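Local coordinates for protein Tv2483 (Treponema vincentii, PDB 6DET) that binds L-arginine with high selectivity, probably as the lipoprotein substrate-binding component that delivers this amino acid to an ABC transporter, at residues F45-S50 with L194-D199; V59-D64 with R252-S257; Y119-K124 with T216-F221; A123-T128 with I190-I195. All blocks are in the same frame, centred on the assembly; numbering follows the deposited sequence.

Contact 1: residues F45-S50 with L194-D199; sequences FVPILS and LIYSLD. With ARG (arginine), chain B.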
# COMPACT_ATOMS: atom_id res chain seq x y z
N PHE A 45 -4.58 6.65 -6.96
CA PHE A 45 -3.41 7.25 -7.57
C PHE A 45 -2.13 6.46 -7.26
O PHE A 45 -1.04 6.98 -7.49
CB PHE A 45 -3.24 8.70 -7.08
CG PHE A 45 -3.30 8.85 -5.57
CD1 PHE A 45 -4.47 9.24 -4.94
CD2 PHE A 45 -2.19 8.56 -4.79
CE1 PHE A 45 -4.52 9.38 -3.55
CE2 PHE A 45 -2.24 8.68 -3.39
CZ PHE A 45 -3.40 9.09 -2.77
N VAL A 46 -2.23 5.24 -6.74
CA VAL A 46 -1.01 4.53 -6.33
C VAL A 46 -0.45 3.81 -7.56
O VAL A 46 -1.10 2.89 -8.05
CB VAL A 46 -1.27 3.53 -5.20
CG1 VAL A 46 -0.01 2.79 -4.82
CG2 VAL A 46 -1.83 4.23 -3.97
N PRO A 47 0.74 4.17 -8.08
CA PRO A 47 1.23 3.48 -9.28
C PRO A 47 1.34 1.97 -9.10
O PRO A 47 1.57 1.47 -8.00
CB PRO A 47 2.62 4.12 -9.51
CG PRO A 47 2.52 5.50 -8.85
CD PRO A 47 1.67 5.22 -7.61
N ILE A 48 1.14 1.25 -10.21
CA ILE A 48 1.14 -0.22 -10.27
C ILE A 48 -0.01 -0.90 -9.52
O ILE A 48 -0.65 -1.81 -10.06
CB ILE A 48 2.50 -0.78 -9.81
CG1 ILE A 48 3.65 0.04 -10.42
CG2 ILE A 48 2.61 -2.23 -10.21
CD1 ILE A 48 5.07 -0.52 -10.16
N LEU A 49 -0.28 -0.50 -8.27
CA LEU A 49 -1.25 -1.23 -7.44
C LEU A 49 -2.70 -0.83 -7.73
O LEU A 49 -3.59 -1.69 -7.77
CB LEU A 49 -0.95 -0.98 -5.97
CG LEU A 49 0.44 -1.42 -5.44
CD1 LEU A 49 0.51 -1.13 -3.94
CD2 LEU A 49 0.68 -2.89 -5.73
N SER A 50 -2.98 0.47 -7.90
CA SER A 50 -4.35 0.95 -8.07
C SER A 50 -4.30 2.39 -8.51
O SER A 50 -4.22 3.29 -7.67
CB SER A 50 -5.18 0.85 -6.78
OG SER A 50 -4.54 1.50 -5.70
N LEU A 194 8.84 1.30 -1.86
CA LEU A 194 9.52 0.68 -2.98
C LEU A 194 8.54 0.12 -4.01
O LEU A 194 8.71 0.34 -5.21
CB LEU A 194 10.44 -0.44 -2.46
CG LEU A 194 11.23 -1.19 -3.52
CD1 LEU A 194 12.20 -0.25 -4.22
CD2 LEU A 194 11.98 -2.34 -2.86
N ILE A 195 7.50 -0.61 -3.55
CA ILE A 195 6.67 -1.39 -4.47
C ILE A 195 6.02 -0.50 -5.53
O ILE A 195 6.01 -0.84 -6.73
CB ILE A 195 5.60 -2.19 -3.69
CG1 ILE A 195 6.26 -3.43 -3.05
CG2 ILE A 195 4.44 -2.58 -4.58
CD1 ILE A 195 6.59 -4.57 -4.05
N TYR A 196 5.45 0.63 -5.13
CA TYR A 196 4.77 1.45 -6.13
C TYR A 196 5.73 2.35 -6.87
O TYR A 196 5.31 3.01 -7.83
CB TYR A 196 3.59 2.27 -5.51
CG TYR A 196 3.92 3.37 -4.51
CD1 TYR A 196 3.46 3.30 -3.19
CD2 TYR A 196 4.61 4.52 -4.91
CE1 TYR A 196 3.73 4.31 -2.29
CE2 TYR A 196 4.90 5.53 -4.02
CZ TYR A 196 4.46 5.45 -2.72
OH TYR A 196 4.73 6.47 -1.85
N SER A 197 7.02 2.32 -6.50
CA SER A 197 8.08 3.13 -7.10
C SER A 197 8.92 2.37 -8.13
O SER A 197 9.80 2.97 -8.77
CB SER A 197 9.00 3.63 -6.00
OG SER A 197 8.28 4.45 -5.12
N LEU A 198 8.66 1.07 -8.34
CA LEU A 198 9.56 0.28 -9.17
C LEU A 198 9.68 0.83 -10.59
O LEU A 198 10.78 0.86 -11.16
CB LEU A 198 9.11 -1.18 -9.19
CG LEU A 198 9.32 -1.84 -7.83
CD1 LEU A 198 8.65 -3.19 -7.80
CD2 LEU A 198 10.81 -1.97 -7.49
N ASP A 199 8.57 1.27 -11.19
CA ASP A 199 8.67 1.92 -12.50
C ASP A 199 9.17 3.35 -12.38
O ASP A 199 10.02 3.78 -13.18
CB ASP A 199 7.33 1.91 -13.23
CG ASP A 199 6.80 0.51 -13.49
OD1 ASP A 199 7.62 -0.43 -13.59
OD2 ASP A 199 5.56 0.37 -13.62
N ARG B . 1.83 1.60 2.62
CA ARG B . 1.06 2.84 2.85
C ARG B . 0.13 2.65 4.04
O ARG B . -0.15 1.48 4.39
CB ARG B . 0.24 3.22 1.62
CG ARG B . 1.07 3.62 0.40
CD ARG B . 0.24 3.91 -0.84
NE ARG B . -0.61 5.07 -0.63
CZ ARG B . -1.92 5.04 -0.47
NH1 ARG B . -2.56 6.19 -0.23
NH2 ARG B . -2.60 3.88 -0.51
OXT ARG B . -0.33 3.63 4.64
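Ile195 meets Leu49 with methyl against methyl, CG2 to CD2 at 3.9 Å, the two side chains crossing at about a right angle. The carbonyl oxygen Ile195 O lies 3.6 Å from Ile48 CD1, a van der Waals contact of a methyl with the backbone of the helical turn 194-197. Tyr196 follows and contributes the largest single share of the interface. Its CB sits 3.3 Å from Pro47 O and 3.7 Å from Val46 CG1. A chi1 of 67° sets CG between the backbone N and the carbonyl carbon, which swings the ring past the loop and toward the bound arginine. There Tyr196 CE1 comes within 3.8 Å of arginine CD, meeting the ligand's aliphatic chain obliquely. Val46 divides its two branches between protein and ligand: CG1 crosses the tyrosine at about a right angle, while CG2 approaches arginine NH2 at 3.6 Å. Phe45 CZ comes near arginine NH1 obliquely. Further along, Leu198 adds its CB to the surroundings of Ile48 CD1. Asp199 ends the walk with OD2 3.6 Å from that same methyl carbon. No hydrogen bond crosses between the two segments, so shape and van der Waals contact hold them together beside the ligand, consistent with the closed, ligand-bound state of a two-lobed binding protein. Around this junction, Phe255 of helix 246-255 packs on Ile48, Ile195 and Leu198, Ile175 of helix 175-184 touches Pro47 and Tyr196, and Tyr219 of strand 215-223 lies against Leu49 and Ile195.

Contact 2: residues V59-D64 with R252-S257; sequences VGYDID and RKWFGS
Asp64 OD2 receives two donors from the end of helix 246-255, Lys253 NZ at 2.6 Å and Trp254 NE1 at 2.8 Å. The first bond is part of a salt bridge and arrives on the syn side, close to the carboxylate plane. The second comes from above that plane, yet the oxygen lies nearly in the plane of the indole, and the N-H...O angle of 164° makes it close to straight. Lys253 reaches the site because its chain, with CG anti to the backbone N (chi1 174°), runs fully extended. On the way its CE passes over one face of its neighbour's indole. The opposite face is covered by backbone: Gly60 CA stands 3.7 Å from the centroid of the six-membered ring of Trp254 in a CH-pi contact, and Tyr61 CA is 3.6 Å from Trp254 CD1. Gly60 occupies the N-cap position of helix 61-73, and its carbonyl O is satisfied by Asp64 N at 2.8 Å, the first turn of that helix. Alongside, Phe255 points the edge of its ring at the face of Tyr61 in a T-shaped pair, with planes at 73° and Phe255 CE2 over the centre of the tyrosine ring. Asp62 turns away from this interface and bonds instead to Tyr119 OH and to Gly102 N. With a cationic amine and an indole N-H converging on one oxygen, the carboxylate of Asp64 is probably stabilised in its charged form, and the indole is fixed both in its plane and across its faces, joining the two helix ends.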
# COMPACT_ATOMS: atom_id res chain seq x y z
N VAL A 59 -7.04 0.53 -12.44
CA VAL A 59 -6.33 -0.67 -12.86
C VAL A 59 -5.19 -0.89 -11.89
O VAL A 59 -4.80 0.02 -11.14
CB VAL A 59 -5.79 -0.57 -14.30
CG1 VAL A 59 -6.94 -0.50 -15.30
CG2 VAL A 59 -4.89 0.66 -14.44
N GLY A 60 -4.66 -2.11 -11.88
CA GLY A 60 -3.45 -2.35 -11.14
C GLY A 60 -3.43 -3.73 -10.54
O GLY A 60 -4.37 -4.51 -10.70
N TYR A 61 -2.32 -4.02 -9.86
CA TYR A 61 -2.11 -5.34 -9.27
C TYR A 61 -3.21 -5.67 -8.27
O TYR A 61 -3.76 -6.78 -8.30
CB TYR A 61 -0.75 -5.36 -8.59
CG TYR A 61 -0.31 -6.69 -8.04
CD1 TYR A 61 -0.17 -7.81 -8.87
CD2 TYR A 61 0.02 -6.82 -6.70
CE1 TYR A 61 0.28 -9.04 -8.35
CE2 TYR A 61 0.49 -8.03 -6.19
CZ TYR A 61 0.61 -9.13 -7.03
OH TYR A 61 1.07 -10.34 -6.58
N ASP A 62 -3.51 -4.74 -7.35
CA ASP A 62 -4.54 -4.99 -6.34
C ASP A 62 -5.89 -5.13 -6.99
O ASP A 62 -6.73 -5.91 -6.54
CB ASP A 62 -4.60 -3.85 -5.32
CG ASP A 62 -3.44 -3.82 -4.35
OD1 ASP A 62 -2.57 -4.72 -4.38
OD2 ASP A 62 -3.43 -2.89 -3.52
N ILE A 63 -6.12 -4.38 -8.07
CA ILE A 63 -7.40 -4.43 -8.76
C ILE A 63 -7.58 -5.77 -9.45
O ILE A 63 -8.66 -6.37 -9.43
CB ILE A 63 -7.48 -3.26 -9.77
CG1 ILE A 63 -7.08 -1.93 -9.11
CG2 ILE A 63 -8.85 -3.18 -10.37
CD1 ILE A 63 -7.90 -1.52 -7.92
N ASP A 64 -6.51 -6.27 -10.10
CA ASP A 64 -6.63 -7.55 -10.77
C ASP A 64 -6.90 -8.66 -9.75
O ASP A 64 -7.74 -9.54 -9.99
CB ASP A 64 -5.35 -7.85 -11.56
CG ASP A 64 -5.29 -7.11 -12.88
OD1 ASP A 64 -6.30 -6.53 -13.31
OD2 ASP A 64 -4.21 -7.13 -13.50
N ARG A 252 3.78 -10.84 -12.63
CA ARG A 252 4.68 -10.74 -13.78
C ARG A 252 4.19 -9.66 -14.73
O ARG A 252 4.99 -8.89 -15.27
CB ARG A 252 4.77 -12.10 -14.49
CG ARG A 252 5.39 -13.20 -13.61
CD ARG A 252 5.65 -14.50 -14.37
NE ARG A 252 6.36 -15.45 -13.53
CZ ARG A 252 5.79 -16.46 -12.87
NH1 ARG A 252 4.48 -16.67 -12.97
NH2 ARG A 252 6.52 -17.26 -12.10
N LYS A 253 2.88 -9.56 -14.92
CA LYS A 253 2.29 -8.49 -15.73
C LYS A 253 2.69 -7.11 -15.22
O LYS A 253 3.08 -6.24 -16.01
CB LYS A 253 0.77 -8.64 -15.73
CG LYS A 253 -0.02 -7.51 -16.40
CD LYS A 253 -1.52 -7.67 -16.04
CE LYS A 253 -2.40 -6.52 -16.53
NZ LYS A 253 -3.81 -6.75 -16.09
N TRP A 254 2.56 -6.89 -13.92
CA TRP A 254 2.69 -5.54 -13.37
C TRP A 254 4.11 -5.19 -12.92
O TRP A 254 4.48 -4.00 -12.94
CB TRP A 254 1.74 -5.37 -12.19
CG TRP A 254 0.31 -5.28 -12.61
CD1 TRP A 254 -0.66 -6.23 -12.45
CD2 TRP A 254 -0.31 -4.19 -13.30
NE1 TRP A 254 -1.84 -5.79 -12.99
CE2 TRP A 254 -1.65 -4.53 -13.52
CE3 TRP A 254 0.14 -2.95 -13.75
CZ2 TRP A 254 -2.56 -3.68 -14.17
CZ3 TRP A 254 -0.75 -2.11 -14.40
CH2 TRP A 254 -2.08 -2.48 -14.60
N PHE A 255 4.91 -6.19 -12.52
CA PHE A 255 6.22 -5.98 -11.95
C PHE A 255 7.36 -6.56 -12.78
O PHE A 255 8.51 -6.25 -12.51
CB PHE A 255 6.31 -6.61 -10.54
CG PHE A 255 5.36 -6.01 -9.52
CD1 PHE A 255 5.55 -4.72 -9.04
CD2 PHE A 255 4.28 -6.75 -9.04
CE1 PHE A 255 4.65 -4.16 -8.12
CE2 PHE A 255 3.42 -6.22 -8.10
CZ PHE A 255 3.59 -4.91 -7.65
N GLY A 256 7.07 -7.42 -13.75
CA GLY A 256 8.11 -8.06 -14.54
C GLY A 256 8.64 -9.36 -13.95
O GLY A 256 9.42 -10.05 -14.62
N SER A 257 8.26 -9.68 -12.72
CA SER A 257 8.60 -10.95 -12.06
C SER A 257 7.53 -11.27 -11.03
O SER A 257 6.65 -10.46 -10.73
CB SER A 257 9.97 -10.87 -11.39
OG SER A 257 9.92 -10.01 -10.27

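Contact 3: residues Y119-K124 with T216-F221; sequences YLQNAK and TEYYTF
Tyr119-Lys124 and Thr216-Phe221 run antiparallel, and their backbones are joined by hydrogen bonds. Asn122 and Glu217 form a hydrogen-bonded pair, with Asn122 N to Glu217 O at 2.9 Å and Glu217 N to Asn122 O at 2.8 Å. Tyr219 N adds a nearly straight bond to Leu120 O (171°), and Tyr119 N reaches Tyr219 O. Among the polar side chains, Glu217 collects the charge and amide partners. Lys124 NZ meets its OE1 at 2.6 Å on the syn lone pair, completing a salt bridge. Asn122 ND2 approaches OE2 at 2.9 Å from above the carboxylate plane, while the oxygen lies in the amide plane. The Asn122 CG is anti to its own backbone nitrogen (chi1 178°), which brings the amide alongside the glutamate. Its CB, placed by the backbone, lies over one face of Tyr219, 3.9 Å from the ring centroid. Tyr219 OH itself is bonded to Asp193 OD2. Aromatic contact dominates the other end: Tyr119 and Phe221 form an offset stack, centroids 4.2 Å apart and planes at 30°. Water bridges both ends, one molecule joining Thr220 O to Tyr119 OH, which is also hydrogen-bonded to Asp62 OD1, another linking Gln121 NE2, Thr216 OG1 and Glu217 O. Two such crossover strands form the hinge between lobes in family 3 solute-binding proteins. Strand 98-104 flanks strand 215-223 in the sheet, Tyr61 of helix 61-73 packs on Tyr119 and Leu120, and strand 189-193 borders strand 120-129 beside Asn122 and Lys124.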
# COMPACT_ATOMS: atom_id res chain seq x y z
N TYR A 119 0.75 -10.40 1.14
CA TYR A 119 0.83 -10.79 -0.25
C TYR A 119 2.02 -10.19 -0.98
O TYR A 119 2.38 -10.70 -2.05
CB TYR A 119 -0.51 -10.46 -0.97
CG TYR A 119 -0.75 -8.96 -1.25
CD1 TYR A 119 -1.06 -8.07 -0.20
CD2 TYR A 119 -0.75 -8.47 -2.54
CE1 TYR A 119 -1.30 -6.70 -0.44
CE2 TYR A 119 -0.98 -7.09 -2.80
CZ TYR A 119 -1.25 -6.23 -1.75
OH TYR A 119 -1.49 -4.89 -2.00
N LEU A 120 2.66 -9.16 -0.43
CA LEU A 120 3.88 -8.57 -0.99
C LEU A 120 4.79 -8.12 0.15
O LEU A 120 4.31 -7.78 1.23
CB LEU A 120 3.61 -7.33 -1.86
CG LEU A 120 2.91 -7.52 -3.21
CD1 LEU A 120 2.51 -6.18 -3.83
CD2 LEU A 120 3.84 -8.33 -4.13
N GLN A 121 6.12 -8.13 -0.11
CA GLN A 121 7.07 -7.42 0.73
C GLN A 121 7.22 -5.99 0.22
O GLN A 121 7.03 -5.71 -0.97
CB GLN A 121 8.46 -8.07 0.71
CG GLN A 121 8.56 -9.27 1.55
CD GLN A 121 9.98 -9.78 1.51
OE1 GLN A 121 10.41 -10.28 0.49
NE2 GLN A 121 10.72 -9.56 2.58
N ASN A 122 7.54 -5.09 1.13
CA ASN A 122 7.79 -3.71 0.77
C ASN A 122 8.87 -3.16 1.68
O ASN A 122 9.21 -3.75 2.72
CB ASN A 122 6.52 -2.88 0.87
CG ASN A 122 6.77 -1.43 0.54
OD1 ASN A 122 7.17 -1.10 -0.59
ND2 ASN A 122 6.54 -0.55 1.53
N ALA A 123 9.43 -2.03 1.26
CA ALA A 123 10.36 -1.28 2.08
C ALA A 123 10.06 0.19 1.84
O ALA A 123 9.72 0.57 0.72
CB ALA A 123 11.80 -1.57 1.71
N LYS A 124 10.15 0.99 2.89
CA LYS A 124 10.13 2.43 2.75
C LYS A 124 11.54 2.89 2.43
O LYS A 124 12.50 2.49 3.10
CB LYS A 124 9.63 3.08 4.03
CG LYS A 124 8.08 3.04 4.08
CD LYS A 124 7.52 3.59 5.36
CE LYS A 124 5.99 3.57 5.35
NZ LYS A 124 5.41 2.39 4.64
N THR A 216 11.41 -2.37 6.64
CA THR A 216 11.10 -3.55 5.86
C THR A 216 9.74 -4.04 6.34
O THR A 216 9.49 -4.09 7.55
CB THR A 216 12.19 -4.62 5.98
OG1 THR A 216 11.74 -5.82 5.35
CG2 THR A 216 12.50 -4.91 7.41
N GLU A 217 8.86 -4.34 5.39
CA GLU A 217 7.43 -4.42 5.67
C GLU A 217 6.80 -5.52 4.85
O GLU A 217 7.39 -6.03 3.89
CB GLU A 217 6.66 -3.11 5.31
CG GLU A 217 7.22 -1.85 5.80
CD GLU A 217 6.48 -0.60 5.27
OE1 GLU A 217 6.83 0.49 5.78
OE2 GLU A 217 5.66 -0.65 4.32
N TYR A 218 5.54 -5.80 5.19
CA TYR A 218 4.63 -6.58 4.38
C TYR A 218 3.39 -5.76 4.08
O TYR A 218 2.96 -4.95 4.90
CB TYR A 218 4.18 -7.85 5.09
CG TYR A 218 5.35 -8.64 5.61
CD1 TYR A 218 6.10 -9.43 4.76
CD2 TYR A 218 5.70 -8.58 6.95
CE1 TYR A 218 7.18 -10.14 5.24
CE2 TYR A 218 6.77 -9.29 7.44
CZ TYR A 218 7.51 -10.07 6.58
OH TYR A 218 8.59 -10.79 7.06
N TYR A 219 2.85 -5.98 2.89
CA TYR A 219 1.56 -5.44 2.49
C TYR A 219 0.50 -6.49 2.79
O TYR A 219 0.76 -7.69 2.69
CB TYR A 219 1.52 -5.15 0.99
CG TYR A 219 2.18 -3.84 0.52
CD1 TYR A 219 2.55 -2.85 1.40
CD2 TYR A 219 2.32 -3.62 -0.83
CE1 TYR A 219 3.08 -1.61 0.91
CE2 TYR A 219 2.85 -2.43 -1.34
CZ TYR A 219 3.22 -1.44 -0.46
OH TYR A 219 3.68 -0.25 -0.98
N THR A 220 -0.70 -6.02 3.09
CA THR A 220 -1.85 -6.87 3.38
C THR A 220 -3.09 -6.20 2.81
O THR A 220 -3.03 -5.13 2.19
CB THR A 220 -1.96 -7.12 4.89
OG1 THR A 220 -3.02 -8.05 5.19
CG2 THR A 220 -2.22 -5.84 5.64
N PHE A 221 -4.25 -6.85 3.03
CA PHE A 221 -5.55 -6.23 2.83
C PHE A 221 -6.22 -6.17 4.20
O PHE A 221 -6.22 -7.17 4.93
CB PHE A 221 -6.39 -7.01 1.84
CG PHE A 221 -5.74 -7.22 0.53
CD1 PHE A 221 -5.18 -6.15 -0.18
CD2 PHE A 221 -5.64 -8.49 -0.01
CE1 PHE A 221 -4.56 -6.38 -1.39
CE2 PHE A 221 -5.02 -8.71 -1.22
CZ PHE A 221 -4.49 -7.65 -1.90
O HOH W 1 -2.99 -3.57 -0.10
O HOH W 2 9.81 -7.38 4.43

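Contact 4: residues A123-T128 with I190-I195; sequences AKIVVT and IVVDLI. With ARG (arginine), chain B.
Asp193 links Lys124 to the bound arginine, one carboxylate oxygen to each. OD2 accepts the arginine alpha-amino N at 2.8 Å, and OD1 faces Lys124 NZ at 3.1 Å in a salt bridge met on the syn side, somewhat out of the carboxylate plane. The two side chains lie side by side and point the same way, and the bend at the last torsion of Lys124 (chi4 35°) turns its ammonium group in between the carboxylates of Asp193 and Glu217. OD2 is also held by Tyr219 OH, while Glu217 is the other, and closer, anionic partner of the lysine. Behind this shell stands the antiparallel ladder that places it. Lys124 and Asp193 are a non-hydrogen-bonded pair, followed by Ile125 with Val192, which exchange two backbone bonds, Ile125 N to Val192 O at 3.0 Å and Val192 N to Ile125 O at 3.1 Å. Val127 and Ile190 repeat that pattern two residues further along, beyond the non-hydrogen-bonded pair of Val126 and Val191. At the other end, Leu194 N closes the ladder with a bond to Ala123 O at 2.8 Å, just where the strand gives way to helix 194-197. Away from the ligand side, Val192 CG2 wedges between Ile125 CG1 and Val127 CG2, at 3.7 Å from each. Tyr179 of helix 175-184 covers Val192 and Ile190 beyond. The chemistry implies a chain of alternating charge, glutamate, lysine, aspartate and ligand ammonium, in which the lysine would tend to keep Asp193 ionised and the aspartate matches the positive amino group of an amino-acid ligand.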
# COMPACT_ATOMS: atom_id res chain seq x y z
N ALA A 123 9.43 -2.03 1.26
CA ALA A 123 10.36 -1.28 2.08
C ALA A 123 10.06 0.19 1.84
O ALA A 123 9.72 0.57 0.72
CB ALA A 123 11.80 -1.57 1.71
N LYS A 124 10.15 0.99 2.89
CA LYS A 124 10.13 2.43 2.75
C LYS A 124 11.54 2.89 2.43
O LYS A 124 12.50 2.49 3.10
CB LYS A 124 9.63 3.08 4.03
CG LYS A 124 8.08 3.04 4.08
CD LYS A 124 7.52 3.59 5.36
CE LYS A 124 5.99 3.57 5.35
NZ LYS A 124 5.41 2.39 4.64
N ILE A 125 11.66 3.75 1.43
CA ILE A 125 12.93 4.27 0.95
C ILE A 125 12.84 5.79 0.92
O ILE A 125 11.76 6.38 0.85
CB ILE A 125 13.27 3.70 -0.44
CG1 ILE A 125 12.16 4.03 -1.44
CG2 ILE A 125 13.43 2.19 -0.34
CD1 ILE A 125 12.46 3.67 -2.85
N VAL A 126 14.01 6.43 0.95
CA VAL A 126 14.12 7.89 0.94
C VAL A 126 14.67 8.32 -0.40
O VAL A 126 15.72 7.81 -0.85
CB VAL A 126 15.00 8.39 2.09
CG1 VAL A 126 15.13 9.92 2.00
CG2 VAL A 126 14.37 8.00 3.42
N VAL A 127 13.99 9.27 -1.03
CA VAL A 127 14.32 9.74 -2.37
C VAL A 127 14.70 11.21 -2.27
O VAL A 127 14.05 11.98 -1.56
CB VAL A 127 13.16 9.53 -3.36
CG1 VAL A 127 13.49 10.11 -4.74
CG2 VAL A 127 12.83 8.01 -3.49
N THR A 128 15.78 11.58 -2.97
CA THR A 128 16.25 12.95 -3.04
C THR A 128 16.43 13.33 -4.50
O THR A 128 16.26 12.50 -5.39
CB THR A 128 17.58 13.15 -2.28
OG1 THR A 128 18.61 12.35 -2.88
CG2 THR A 128 17.44 12.76 -0.84
N ILE A 190 11.91 12.80 0.36
CA ILE A 190 10.58 12.21 0.54
C ILE A 190 10.73 10.74 0.88
O ILE A 190 11.71 10.08 0.53
CB ILE A 190 9.69 12.36 -0.70
CG1 ILE A 190 10.17 11.47 -1.85
CG2 ILE A 190 9.60 13.84 -1.11
CD1 ILE A 190 9.35 11.55 -3.11
N VAL A 191 9.70 10.22 1.54
CA VAL A 191 9.55 8.78 1.80
C VAL A 191 8.52 8.23 0.82
O VAL A 191 7.42 8.80 0.66
CB VAL A 191 9.10 8.50 3.24
CG1 VAL A 191 8.88 6.98 3.44
CG2 VAL A 191 10.09 9.00 4.21
N VAL A 192 8.86 7.13 0.16
CA VAL A 192 7.92 6.43 -0.72
C VAL A 192 8.07 4.94 -0.44
O VAL A 192 9.04 4.50 0.19
CB VAL A 192 8.16 6.74 -2.21
CG1 VAL A 192 7.92 8.23 -2.49
CG2 VAL A 192 9.59 6.38 -2.63
N ASP A 193 7.08 4.16 -0.89
CA ASP A 193 7.18 2.71 -0.81
C ASP A 193 7.88 2.20 -2.06
O ASP A 193 7.56 2.62 -3.19
CB ASP A 193 5.81 2.01 -0.70
CG ASP A 193 5.11 2.24 0.63
OD1 ASP A 193 5.69 2.80 1.58
OD2 ASP A 193 3.92 1.81 0.73
N LEU A 194 8.84 1.30 -1.86
CA LEU A 194 9.52 0.68 -2.98
C LEU A 194 8.54 0.12 -4.01
O LEU A 194 8.71 0.34 -5.21
CB LEU A 194 10.44 -0.44 -2.46
CG LEU A 194 11.23 -1.19 -3.52
CD1 LEU A 194 12.20 -0.25 -4.22
CD2 LEU A 194 11.98 -2.34 -2.86
N ILE A 195 7.50 -0.61 -3.55
CA ILE A 195 6.67 -1.39 -4.47
C ILE A 195 6.02 -0.50 -5.53
O ILE A 195 6.01 -0.84 -6.73
CB ILE A 195 5.60 -2.19 -3.69
CG1 ILE A 195 6.26 -3.43 -3.05
CG2 ILE A 195 4.44 -2.58 -4.58
CD1 ILE A 195 6.59 -4.57 -4.05
N ARG B . 1.83 1.60 2.62
CA ARG B . 1.06 2.84 2.85
C ARG B . 0.13 2.65 4.04
O ARG B . -0.15 1.48 4.39
CB ARG B . 0.24 3.22 1.62
CG ARG B . 1.07 3.62 0.40
CD ARG B . 0.24 3.91 -0.84
NE ARG B . -0.61 5.07 -0.63
CZ ARG B . -1.92 5.04 -0.47
NH1 ARG B . -2.56 6.19 -0.23
NH2 ARG B . -2.60 3.88 -0.51
OXT ARG B . -0.33 3.63 4.64

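Contacts 3 and 4 share strand 120-129 and flank it in the same mixed sheet, with strands 215-223 and 189-193 as partners; their centres are about 13 Å apart. Contact 1, its centre about 11 Å from that of contact 4, continues from it along the chain through helix 194-197, while contact 2 sits about 10 Å from contact 1 between centres, joined by backbone bonds from Ile48 and Leu49 to Tyr61 and Asp62. Contacts 3 and 4 both lie nested within the long loop closed by contact 2, whereas contact 1 interlaces with contact 2. Contacts 1, 3 and 4 border the arginine, so interdomain crossover strands, pocket and the loop 45-50 form one connected system around the ligand.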